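Local coordinates for NOL1/NOP2/sun family protein (Enterococcus faecium, PDB 3M4X) that probably transfers methyl groups to cytosines of ribosomal RNA, joining a Rossmann-like methyltransferase domain to a C-terminal PUA-like domain expected to bind RNA, at residues Y208-Q213 / E243-W248. Residues are numbered along the deposited sequence; the frame is centred on the assembly and turned at random.
Sequences YCQKRQ and EEIISW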
ATOM      1  N   TYR A 208      22.913  12.632   7.033  1.00 45.63           N
ATOM      2  CA  TYR A 208      22.897  11.228   7.416  1.00 45.43           C
ATOM      3  C   TYR A 208      21.857  10.466   6.586  1.00 48.76           C
ATOM      4  O   TYR A 208      22.103   9.349   6.111  1.00 46.37           O
ATOM      5  CB  TYR A 208      22.589  11.094   8.907  1.00 48.53           C
ATOM      6  CG  TYR A 208      22.415   9.671   9.384  1.00 64.65           C
ATOM      7  CD1 TYR A 208      23.464   8.981   9.977  1.00 71.33           C
ATOM      8  CD2 TYR A 208      21.191   9.015   9.245  1.00 75.65           C
ATOM      9  CE1 TYR A 208      23.305   7.673  10.415  1.00 78.76           C
ATOM     10  CE2 TYR A 208      21.023   7.707   9.678  1.00 80.33           C
ATOM     11  CZ  TYR A 208      22.083   7.039  10.263  1.00 82.46           C
ATOM     12  OH  TYR A 208      21.920   5.739  10.697  1.00 83.78           O
ATOM     13  N   CYS A 209      20.694  11.082   6.410  1.00 48.81           N
ATOM     14  CA  CYS A 209      19.612  10.464   5.659  1.00 50.02           C
ATOM     15  C   CYS A 209      19.927  10.455   4.175  1.00 46.49           C
ATOM     16  O   CYS A 209      19.603   9.498   3.478  1.00 44.95           O
ATOM     17  CB  CYS A 209      18.290  11.185   5.924  1.00 52.90           C
ATOM     18  SG  CYS A 209      17.575  10.815   7.538  1.00 52.48           S
ATOM     19  N   GLN A 210      20.562  11.523   3.702  1.00 43.42           N
ATOM     20  CA  GLN A 210      21.004  11.605   2.314  1.00 47.37           C
ATOM     21  C   GLN A 210      21.838  10.395   1.904  1.00 46.24           C
ATOM     22  O   GLN A 210      21.578   9.782   0.876  1.00 50.54           O
ATOM     23  CB  GLN A 210      21.806  12.884   2.069  1.00 51.73           C
ATOM     24  CG  GLN A 210      22.211  13.074   0.622  1.00 49.03           C
ATOM     25  CD  GLN A 210      23.182  14.223   0.447  1.00 50.67           C
ATOM     26  OE1 GLN A 210      24.319  14.162   0.919  1.00 50.20           O
ATOM     27  NE2 GLN A 210      22.747  15.272  -0.249  1.00 47.06           N
ATOM     28  N   LYS A 211      22.828  10.043   2.714  1.00 48.16           N
ATOM     29  CA  LYS A 211      23.689   8.896   2.404  1.00 49.15           C
ATOM     30  C   LYS A 211      22.902   7.585   2.372  1.00 46.25           C
ATOM     31  O   LYS A 211      23.166   6.714   1.544  1.00 51.35           O
ATOM     32  CB  LYS A 211      24.850   8.781   3.405  1.00 45.04           C
ATOM     33  CG  LYS A 211      25.683  10.035   3.529  1.00 62.57           C
ATOM     34  CD  LYS A 211      26.788   9.885   4.588  1.00 72.66           C
ATOM     35  CE  LYS A 211      27.970  10.803   4.285  1.00 75.39           C
ATOM     36  NZ  LYS A 211      29.072  10.645   5.278  1.00 80.69           N
ATOM     37  N   ARG A 212      21.951   7.432   3.283  1.00 42.01           N
ATOM     38  CA  ARG A 212      21.159   6.215   3.307  1.00 49.40           C
ATOM     39  C   ARG A 212      20.251   6.172   2.081  1.00 42.18           C
ATOM     40  O   ARG A 212      20.033   5.111   1.481  1.00 41.80           O
ATOM     41  CB  ARG A 212      20.351   6.105   4.601  1.00 67.09           C
ATOM     42  CG  ARG A 212      20.183   4.670   5.097  1.00 83.57           C
ATOM     43  CD  ARG A 212      19.422   4.605   6.423  1.00 98.90           C
ATOM     44  NE  ARG A 212      19.403   3.252   6.986  1.00109.92           N
ATOM     45  CZ  ARG A 212      18.335   2.677   7.539  1.00114.66           C
ATOM     46  NH1 ARG A 212      17.182   3.331   7.611  1.00113.50           N
ATOM     47  NH2 ARG A 212      18.419   1.443   8.023  1.00116.52           N
ATOM     48  N   GLN A 213      19.743   7.333   1.693  1.00 33.22           N
ATOM     49  CA  GLN A 213      18.891   7.416   0.518  1.00 36.97           C
ATOM     50  C   GLN A 213      19.645   6.921  -0.713  1.00 43.24           C
ATOM     51  O   GLN A 213      19.105   6.175  -1.531  1.00 41.71           O
ATOM     52  CB  GLN A 213      18.362   8.845   0.331  1.00 32.29           C
ATOM     53  CG  GLN A 213      17.100   9.107   1.147  1.00 36.43           C
ATOM     54  CD  GLN A 213      17.099  10.449   1.852  1.00 39.79           C
ATOM     55  OE1 GLN A 213      16.460  10.615   2.894  1.00 47.44           O
ATOM     56  NE2 GLN A 213      17.815  11.409   1.296  1.00 32.64           N
ATOM     57  N   GLU A 243      16.046  17.679  -3.657  1.00 34.79           N
ATOM     58  CA  GLU A 243      16.695  18.121  -4.898  1.00 37.11           C
ATOM     59  C   GLU A 243      18.126  17.597  -5.055  1.00 37.28           C
ATOM     60  O   GLU A 243      18.587  17.385  -6.175  1.00 37.22           O
ATOM     61  CB  GLU A 243      16.725  19.653  -5.023  1.00 32.79           C
ATOM     62  CG  GLU A 243      15.382  20.321  -5.251  1.00 34.01           C
ATOM     63  CD  GLU A 243      14.639  20.624  -3.951  1.00 42.29           C
ATOM     64  OE1 GLU A 243      15.120  20.196  -2.882  1.00 44.92           O
ATOM     65  OE2 GLU A 243      13.572  21.284  -4.001  1.00 39.43           O
ATOM     66  N   GLU A 244      18.844  17.420  -3.950  1.00 37.47           N
ATOM     67  CA  GLU A 244      20.234  16.983  -4.056  1.00 39.06           C
ATOM     68  C   GLU A 244      20.298  15.494  -4.389  1.00 41.71           C
ATOM     69  O   GLU A 244      21.166  15.074  -5.144  1.00 40.73           O
ATOM     70  CB  GLU A 244      21.056  17.331  -2.810  1.00 36.78           C
ATOM     71  CG  GLU A 244      21.324  18.832  -2.666  1.00 40.98           C
ATOM     72  CD  GLU A 244      22.227  19.178  -1.474  1.00 46.64           C
ATOM     73  OE1 GLU A 244      23.015  18.312  -1.048  1.00 51.79           O
ATOM     74  OE2 GLU A 244      22.149  20.320  -0.968  1.00 47.09           O
ATOM     75  N   ILE A 245      19.360  14.716  -3.845  1.00 40.56           N
ATOM     76  CA  ILE A 245      19.200  13.310  -4.214  1.00 41.38           C
ATOM     77  C   ILE A 245      18.850  13.125  -5.702  1.00 39.86           C
ATOM     78  O   ILE A 245      19.436  12.283  -6.383  1.00 40.13           O
ATOM     79  CB  ILE A 245      18.134  12.616  -3.343  1.00 42.64           C
ATOM     80  CG1 ILE A 245      18.711  12.291  -1.965  1.00 41.34           C
ATOM     81  CG2 ILE A 245      17.653  11.326  -4.007  1.00 41.83           C
ATOM     82  CD1 ILE A 245      19.986  11.454  -2.014  1.00 35.37           C
ATOM     83  N   ILE A 246      17.903  13.918  -6.205  1.00 33.77           N
ATOM     84  CA  ILE A 246      17.564  13.881  -7.627  1.00 28.96           C
ATOM     85  C   ILE A 246      18.730  14.295  -8.547  1.00 37.16           C
ATOM     86  O   ILE A 246      18.907  13.732  -9.627  1.00 43.49           O
ATOM     87  CB  ILE A 246      16.326  14.734  -7.947  1.00 32.48           C
ATOM     88  CG1 ILE A 246      15.183  14.399  -6.984  1.00 30.77           C
ATOM     89  CG2 ILE A 246      15.884  14.496  -9.384  1.00 32.57           C
ATOM     90  CD1 ILE A 246      14.792  12.944  -7.021  1.00 30.69           C
ATOM     91  N   SER A 247      19.518  15.283  -8.126  1.00 36.80           N
ATOM     92  CA  SER A 247      20.692  15.695  -8.889  1.00 36.82           C
ATOM     93  C   SER A 247      21.676  14.546  -8.938  1.00 31.31           C
ATOM     94  O   SER A 247      22.175  14.184  -9.988  1.00 41.00           O
ATOM     95  CB  SER A 247      21.370  16.905  -8.224  1.00 35.86           C
ATOM     96  OG  SER A 247      20.456  17.971  -8.083  1.00 32.92           O
ATOM     97  N   TRP A 248      21.967  14.000  -7.767  1.00 32.49           N
ATOM     98  CA  TRP A 248      22.837  12.852  -7.639  1.00 38.62           C
ATOM     99  C   TRP A 248      22.395  11.706  -8.559  1.00 38.06           C
ATOM    100  O   TRP A 248      23.224  11.102  -9.248  1.00 41.88           O
ATOM    101  CB  TRP A 248      22.871  12.399  -6.177  1.00 41.04           C
ATOM    102  CG  TRP A 248      23.711  11.177  -5.958  1.00 47.07           C
ATOM    103  CD1 TRP A 248      25.066  11.132  -5.800  1.00 40.38           C
ATOM    104  CD2 TRP A 248      23.247   9.820  -5.867  1.00 44.56           C
ATOM    105  NE1 TRP A 248      25.475   9.835  -5.617  1.00 44.89           N
ATOM    106  CE2 TRP A 248      24.381   9.008  -5.656  1.00 43.18           C
ATOM    107  CE3 TRP A 248      21.984   9.214  -5.947  1.00 45.93           C
ATOM    108  CZ2 TRP A 248      24.293   7.625  -5.511  1.00 38.39           C
ATOM    109  CZ3 TRP A 248      21.895   7.841  -5.806  1.00 41.30           C
ATOM    110  CH2 TRP A 248      23.047   7.059  -5.599  1.00 43.05           C
TER
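Q210 NE2 has two acceptors: E240 O, just ahead of helix 243-252, and, by a weak, bent bond of 3.2 Å, E244 OE1. The amide and carboxylate planes stand 51° apart, and the two side chains cross at about a right angle. Q210 spans the gap because its chain runs extended, with CG anti to the backbone N (chi1 -176°). Here the axes of the two segments come no nearer than 10.6 Å, and side chains bridge the gap; the nearest CA atoms, those of Q210 and I245, are 7.0 Å apart. Alongside the polar link, I245 makes the apolar contact: its CD1 lies 3.8 Å from Q210 CG, 3.7 Å from the backbone Q210 O, and also touches Q213 CB. I245 also touches Q214 and L217, so one branched side chain packs along successive turns of helix 205-222. The two segments run in the same general direction, their axes 33° apart, within the Rossmann-like methyltransferase domain. Between them in the chain comes strand 228-234 of the central sheet, and its Y232 touches both Q213 and I245, closing the contact on the sheet side.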